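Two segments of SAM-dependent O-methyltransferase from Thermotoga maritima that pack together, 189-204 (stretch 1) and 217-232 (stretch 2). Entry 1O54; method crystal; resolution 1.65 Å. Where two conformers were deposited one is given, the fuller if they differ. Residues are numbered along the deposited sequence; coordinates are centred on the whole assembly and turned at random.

Stretch 1 (189-204) VPDPWNYIDKCWEALK
Stretch 2, residues 217-232: NQVQETLKKLQELPFI

Two tryptophans of stretch 1, Trp 193 and Trp 200, dominate the contact, and each lays one face of its indole against an aliphatic carbon of stretch 2. Glu 221 CG (chi1 t, chi2 p, chi3 39°) sits 3.8 Å from the centroid of the Trp 193 five-membered ring, 23° off the normal; Pro 230 CD lies 3.8 Å from the corresponding centroid of Trp 200, 30° off the normal. Both are CH-pi contacts, in which aliphatic C-H groups lie over the pi cloud; that of Pro 230 CD, next to the amide nitrogen, is the more polarised.

The backbone of stretch 1 runs through a loop, with helical phi/psi at 192-194, into helix 196-202, with Tyr 195 at the N-cap position, and extends at 203-204. Stretch 2 is helical over 217-228, turns through Leu 229 (-114/167) and Pro 230 (-75/82), and becomes a strand at 231-232. The helix axes approach to 10.3 Å, with 46° between their N-to-C directions (signed crossing angle -46°). Register is set by CA pairs: Trp 193 CA to Thr 222 CA is 4.9 Å, Ile 196 CA to Leu 226 CA 6.9 Å, and Asp 197 CA to Leu 229 CA 7.5 Å.

The backbones come closest in register at Trp 193 and Thr 222; the carbonyl O of Trp 193 also lies 3.4 Å from Lys 225 CG, in the side chain. The Trp 193 side chain (chi1 50°, p; chi2 90°) meets Gln 218 (m, t, chi3 -57°) and Thr 222 at the ring edge, with CZ3 3.8 Å from Gln 218 CG and CE3 3.6 Å from Thr 222 OG1. That hydroxyl donates to Gln 218 O within its own helix (OG1 to O, 2.8 Å) and also rests 3.4 Å from Pro 192 CG. Nearby, Gln 218 NE2 donates a weak hydrogen bond to Pro 190 O at 3.4 Å.

Ile 196 (chi1 m, chi2 m) points toward stretch 2 and fills the apolar centre. Its CG2 lies 3.7 Å from Leu 226 CD2, 3.4 Å from Leu 229 CD1 (m, t) and 3.7 Å from Phe 231 CE1, while its CG1 is 3.5 Å from Lys 225 CG (t, p, p), part of that side chain's aliphatic stem.

One helical turn later, Trp 200 (chi1 -174°, t; chi2 92°) combines polar and apolar contacts. Its NE1 donates a hydrogen bond to Pro 230 O at 2.9 Å, with an N-H...O angle of 141°. Its edge points at the face of Phe 231 (chi1 -82°, m; chi2 114°): the five-membered ring and phenyl centroids are 5.0 Å apart, with planes at 87°. Leu 203 CD1 approaches the edge of the phenyl ring, 4.3 Å from Phe 231 CE2. Together the stretches bury 727 Å².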

# COMPACT_ATOMS: atom_id res chain seq x y z
N VAL A 189 -7.95 12.89 -21.02
CA VAL A 189 -8.35 14.29 -21.28
C VAL A 189 -8.73 14.87 -19.92
O VAL A 189 -8.94 14.12 -18.97
CB VAL A 189 -9.53 14.41 -22.25
CG1 VAL A 189 -9.18 13.85 -23.63
CG2 VAL A 189 -10.73 13.68 -21.72
N PRO A 190 -8.81 16.19 -19.79
CA PRO A 190 -9.17 16.75 -18.48
C PRO A 190 -10.60 16.38 -18.02
O PRO A 190 -10.90 16.39 -16.82
CB PRO A 190 -9.05 18.27 -18.71
CG PRO A 190 -8.20 18.42 -19.94
CD PRO A 190 -8.52 17.23 -20.79
N ASP A 191 -11.49 16.09 -18.97
CA ASP A 191 -12.91 15.98 -18.69
C ASP A 191 -13.51 14.78 -19.42
O ASP A 191 -14.33 14.94 -20.33
CB ASP A 191 -13.63 17.28 -19.04
CG ASP A 191 -13.44 17.70 -20.49
OD1 ASP A 191 -12.38 17.40 -21.08
OD2 ASP A 191 -14.33 18.35 -21.09
N PRO A 192 -13.05 13.59 -19.06
CA PRO A 192 -13.45 12.38 -19.80
C PRO A 192 -14.95 12.14 -19.90
O PRO A 192 -15.41 11.65 -20.92
CB PRO A 192 -12.72 11.25 -19.05
CG PRO A 192 -12.45 11.84 -17.67
CD PRO A 192 -12.10 13.28 -17.97
N TRP A 193 -15.73 12.55 -18.89
CA TRP A 193 -17.19 12.41 -18.92
C TRP A 193 -17.85 13.08 -20.14
O TRP A 193 -18.93 12.67 -20.60
CB TRP A 193 -17.81 12.94 -17.62
CG TRP A 193 -17.33 14.27 -17.26
CD1 TRP A 193 -17.90 15.46 -17.63
CD2 TRP A 193 -16.19 14.61 -16.46
NE1 TRP A 193 -17.16 16.51 -17.14
CE2 TRP A 193 -16.10 16.01 -16.42
CE3 TRP A 193 -15.20 13.87 -15.80
CZ2 TRP A 193 -15.09 16.69 -15.73
CZ3 TRP A 193 -14.20 14.53 -15.12
CH2 TRP A 193 -14.15 15.93 -15.09
N ASN A 194 -17.21 14.10 -20.70
CA ASN A 194 -17.74 14.77 -21.88
C ASN A 194 -17.51 14.04 -23.20
O ASN A 194 -17.99 14.49 -24.24
CB ASN A 194 -17.20 16.19 -21.96
CG ASN A 194 -17.79 17.10 -20.90
OD1 ASN A 194 -18.94 16.92 -20.50
ND2 ASN A 194 -17.02 18.05 -20.43
N TYR A 195 -16.76 12.94 -23.18
CA TYR A 195 -16.42 12.20 -24.40
C TYR A 195 -16.83 10.73 -24.42
O TYR A 195 -16.64 10.06 -25.45
CB TYR A 195 -14.93 12.34 -24.64
CG TYR A 195 -14.55 13.79 -24.81
CD1 TYR A 195 -13.99 14.52 -23.76
CD2 TYR A 195 -14.81 14.46 -26.00
CE1 TYR A 195 -13.66 15.83 -23.91
CE2 TYR A 195 -14.50 15.78 -26.15
CZ TYR A 195 -13.91 16.47 -25.11
OH TYR A 195 -13.61 17.81 -25.29
N ILE A 196 -17.43 10.25 -23.34
CA ILE A 196 -17.74 8.82 -23.22
C ILE A 196 -18.71 8.34 -24.30
O ILE A 196 -18.54 7.24 -24.82
CB ILE A 196 -18.30 8.48 -21.83
CG1 ILE A 196 -17.35 8.88 -20.70
CG2 ILE A 196 -18.63 6.99 -21.73
CD1 ILE A 196 -16.01 8.33 -20.80
N ASP A 197 -19.71 9.15 -24.65
CA ASP A 197 -20.63 8.77 -25.74
C ASP A 197 -19.89 8.51 -27.05
O ASP A 197 -20.11 7.50 -27.71
CB ASP A 197 -21.76 9.78 -25.92
CG ASP A 197 -21.29 11.18 -26.24
OD1 ASP A 197 -20.11 11.57 -26.00
OD2 ASP A 197 -22.12 11.98 -26.72
N LYS A 198 -18.99 9.41 -27.42
CA LYS A 198 -18.24 9.25 -28.66
C LYS A 198 -17.34 8.01 -28.62
O LYS A 198 -17.17 7.36 -29.65
CB LYS A 198 -17.37 10.48 -28.90
CG LYS A 198 -18.14 11.79 -29.13
CD LYS A 198 -19.29 11.62 -30.07
N CYS A 199 -16.74 7.75 -27.45
CA CYS A 199 -15.94 6.55 -27.23
C CYS A 199 -16.76 5.29 -27.42
O CYS A 199 -16.38 4.40 -28.15
CB CYS A 199 -15.28 6.57 -25.83
SG CYS A 199 -14.12 7.95 -25.65
N TRP A 200 -17.92 5.24 -26.79
CA TRP A 200 -18.82 4.10 -26.97
C TRP A 200 -19.11 3.88 -28.45
O TRP A 200 -19.05 2.75 -28.94
CB TRP A 200 -20.12 4.31 -26.17
CG TRP A 200 -21.05 3.13 -26.19
CD1 TRP A 200 -21.11 2.10 -25.29
CD2 TRP A 200 -22.03 2.84 -27.19
NE1 TRP A 200 -22.07 1.19 -25.67
CE2 TRP A 200 -22.64 1.60 -26.84
CE3 TRP A 200 -22.45 3.49 -28.36
CZ2 TRP A 200 -23.67 1.03 -27.59
CZ3 TRP A 200 -23.43 2.89 -29.13
CH2 TRP A 200 -24.03 1.67 -28.73
N GLU A 201 -19.41 4.94 -29.18
CA GLU A 201 -19.80 4.81 -30.60
C GLU A 201 -18.70 4.19 -31.46
O GLU A 201 -18.98 3.49 -32.43
CB GLU A 201 -20.21 6.16 -31.15
CG GLU A 201 -21.53 6.64 -30.57
CD GLU A 201 -21.86 8.10 -30.84
OE1 GLU A 201 -21.03 8.85 -31.44
OE2 GLU A 201 -22.97 8.50 -30.43
N ALA A 202 -17.46 4.49 -31.12
CA ALA A 202 -16.30 4.03 -31.90
C ALA A 202 -15.91 2.57 -31.65
O ALA A 202 -15.28 1.95 -32.49
CB ALA A 202 -15.11 4.93 -31.64
N LEU A 203 -16.26 2.03 -30.48
CA LEU A 203 -15.85 0.68 -30.08
C LEU A 203 -16.65 -0.43 -30.74
O LEU A 203 -17.86 -0.28 -30.92
CB LEU A 203 -15.95 0.55 -28.57
CG LEU A 203 -14.84 1.28 -27.82
CD1 LEU A 203 -15.18 1.47 -26.40
CD2 LEU A 203 -13.59 0.47 -27.96
N LYS A 204 -15.99 -1.52 -31.10
CA LYS A 204 -16.70 -2.75 -31.51
C LYS A 204 -17.50 -3.33 -30.32
O LYS A 204 -17.24 -3.00 -29.15
CB LYS A 204 -15.69 -3.79 -32.01
CG LYS A 204 -14.81 -4.37 -30.94
CD LYS A 204 -13.80 -5.39 -31.43
CE LYS A 204 -13.13 -6.10 -30.27
NZ LYS A 204 -12.05 -7.04 -30.70
N ASN A 217 -12.93 12.83 -7.33
CA ASN A 217 -14.08 13.54 -7.92
C ASN A 217 -14.26 13.18 -9.40
O ASN A 217 -15.35 12.94 -9.87
CB ASN A 217 -13.90 15.08 -7.80
CG ASN A 217 -13.52 15.54 -6.39
OD1 ASN A 217 -14.34 16.16 -5.67
ND2 ASN A 217 -12.30 15.26 -5.99
N GLN A 218 -13.17 13.18 -10.13
CA GLN A 218 -13.21 12.84 -11.54
C GLN A 218 -13.63 11.38 -11.76
O GLN A 218 -14.36 11.10 -12.69
CB GLN A 218 -11.85 13.06 -12.19
CG GLN A 218 -11.52 14.50 -12.47
CD GLN A 218 -10.06 14.67 -12.74
OE1 GLN A 218 -9.25 14.32 -11.90
NE2 GLN A 218 -9.70 15.19 -13.92
N VAL A 219 -13.15 10.47 -10.91
CA VAL A 219 -13.60 9.09 -10.98
C VAL A 219 -15.11 8.99 -10.82
O VAL A 219 -15.78 8.33 -11.60
CB VAL A 219 -12.90 8.16 -9.94
CG1 VAL A 219 -13.51 6.75 -9.99
CG2 VAL A 219 -11.38 8.11 -10.17
N GLN A 220 -15.64 9.67 -9.82
CA GLN A 220 -17.07 9.65 -9.55
C GLN A 220 -17.88 10.12 -10.77
O GLN A 220 -18.86 9.47 -11.16
CB GLN A 220 -17.37 10.51 -8.34
CG GLN A 220 -16.74 9.99 -7.05
CD GLN A 220 -16.48 11.06 -5.99
OE1 GLN A 220 -16.98 12.19 -6.07
NE2 GLN A 220 -15.71 10.70 -5.00
N GLU A 221 -17.48 11.25 -11.36
CA GLU A 221 -18.19 11.81 -12.50
C GLU A 221 -18.10 10.88 -13.73
O GLU A 221 -19.08 10.67 -14.45
CB GLU A 221 -17.66 13.21 -12.81
CG GLU A 221 -18.48 13.99 -13.84
CD GLU A 221 -19.92 14.26 -13.44
OE1 GLU A 221 -20.17 14.56 -12.27
OE2 GLU A 221 -20.81 14.19 -14.33
N THR A 222 -16.93 10.27 -13.93
CA THR A 222 -16.71 9.40 -15.08
C THR A 222 -17.53 8.13 -14.95
O THR A 222 -18.17 7.68 -15.91
CB THR A 222 -15.20 9.11 -15.20
OG1 THR A 222 -14.49 10.34 -15.37
CG2 THR A 222 -14.91 8.28 -16.45
N LEU A 223 -17.55 7.56 -13.73
CA LEU A 223 -18.37 6.38 -13.48
C LEU A 223 -19.85 6.65 -13.73
O LEU A 223 -20.53 5.80 -14.30
CB LEU A 223 -18.20 5.91 -12.05
CG LEU A 223 -16.90 5.21 -11.71
CD1 LEU A 223 -16.82 5.02 -10.22
CD2 LEU A 223 -16.82 3.88 -12.41
N LYS A 224 -20.33 7.81 -13.32
CA LYS A 224 -21.74 8.16 -13.54
C LYS A 224 -22.06 8.11 -15.03
O LYS A 224 -23.10 7.59 -15.44
CB LYS A 224 -22.03 9.57 -13.02
CG LYS A 224 -23.50 9.92 -13.15
CD LYS A 224 -23.86 11.13 -12.36
CE LYS A 224 -25.36 11.43 -12.51
NZ LYS A 224 -26.22 10.41 -11.78
N LYS A 225 -21.17 8.68 -15.83
CA LYS A 225 -21.38 8.75 -17.27
C LYS A 225 -21.33 7.35 -17.93
O LYS A 225 -22.16 7.00 -18.76
CB LYS A 225 -20.38 9.73 -17.87
CG LYS A 225 -20.44 9.83 -19.36
CD LYS A 225 -21.79 10.27 -19.86
CE LYS A 225 -22.17 11.64 -19.31
N LEU A 226 -20.37 6.54 -17.51
CA LEU A 226 -20.29 5.16 -17.99
C LEU A 226 -21.58 4.37 -17.71
O LEU A 226 -22.05 3.58 -18.55
CB LEU A 226 -19.08 4.42 -17.36
CG LEU A 226 -17.71 4.85 -17.88
CD1 LEU A 226 -16.63 4.29 -17.00
CD2 LEU A 226 -17.45 4.38 -19.32
N GLN A 227 -22.14 4.60 -16.53
CA GLN A 227 -23.31 3.86 -16.09
C GLN A 227 -24.57 4.29 -16.83
O GLN A 227 -25.56 3.59 -16.80
CB GLN A 227 -23.42 3.90 -14.55
CG GLN A 227 -22.31 2.98 -14.01
CD GLN A 227 -22.09 2.99 -12.53
OE1 GLN A 227 -22.78 3.71 -11.81
NE2 GLN A 227 -21.12 2.18 -12.06
N GLU A 228 -24.52 5.42 -17.52
CA GLU A 228 -25.64 5.86 -18.36
C GLU A 228 -25.67 5.15 -19.72
O GLU A 228 -26.69 5.18 -20.39
CB GLU A 228 -25.59 7.36 -18.56
CG GLU A 228 -25.86 8.11 -17.27
CD GLU A 228 -25.56 9.60 -17.33
OE1 GLU A 228 -25.22 10.13 -18.42
OE2 GLU A 228 -25.70 10.25 -16.27
N LEU A 229 -24.55 4.53 -20.11
CA LEU A 229 -24.37 3.95 -21.45
C LEU A 229 -24.24 2.42 -21.39
O LEU A 229 -24.10 1.86 -20.29
CB LEU A 229 -23.13 4.54 -22.10
CG LEU A 229 -23.22 5.96 -22.65
CD1 LEU A 229 -21.84 6.48 -22.85
CD2 LEU A 229 -23.98 5.96 -23.94
N PRO A 230 -24.34 1.73 -22.53
CA PRO A 230 -24.19 0.27 -22.54
C PRO A 230 -22.72 -0.20 -22.39
O PRO A 230 -22.04 -0.55 -23.36
CB PRO A 230 -24.82 -0.14 -23.88
CG PRO A 230 -25.59 1.03 -24.33
CD PRO A 230 -24.76 2.20 -23.85
N PHE A 231 -22.32 -0.22 -21.13
CA PHE A 231 -20.99 -0.66 -20.69
C PHE A 231 -21.19 -1.63 -19.53
O PHE A 231 -22.07 -1.41 -18.65
CB PHE A 231 -20.19 0.52 -20.17
CG PHE A 231 -19.51 1.35 -21.25
CD1 PHE A 231 -19.90 2.68 -21.48
CD2 PHE A 231 -18.48 0.81 -22.00
CE1 PHE A 231 -19.25 3.44 -22.43
CE2 PHE A 231 -17.84 1.58 -22.96
CZ PHE A 231 -18.21 2.90 -23.15
N ILE A 232 -20.40 -2.70 -19.53
CA ILE A 232 -20.40 -3.67 -18.44
C ILE A 232 -18.97 -3.88 -17.97
O ILE A 232 -18.02 -3.29 -18.55
CB ILE A 232 -21.07 -5.01 -18.88
CG1 ILE A 232 -20.24 -5.67 -19.98
CG2 ILE A 232 -22.53 -4.74 -19.33
CD1 ILE A 232 -20.63 -7.12 -20.21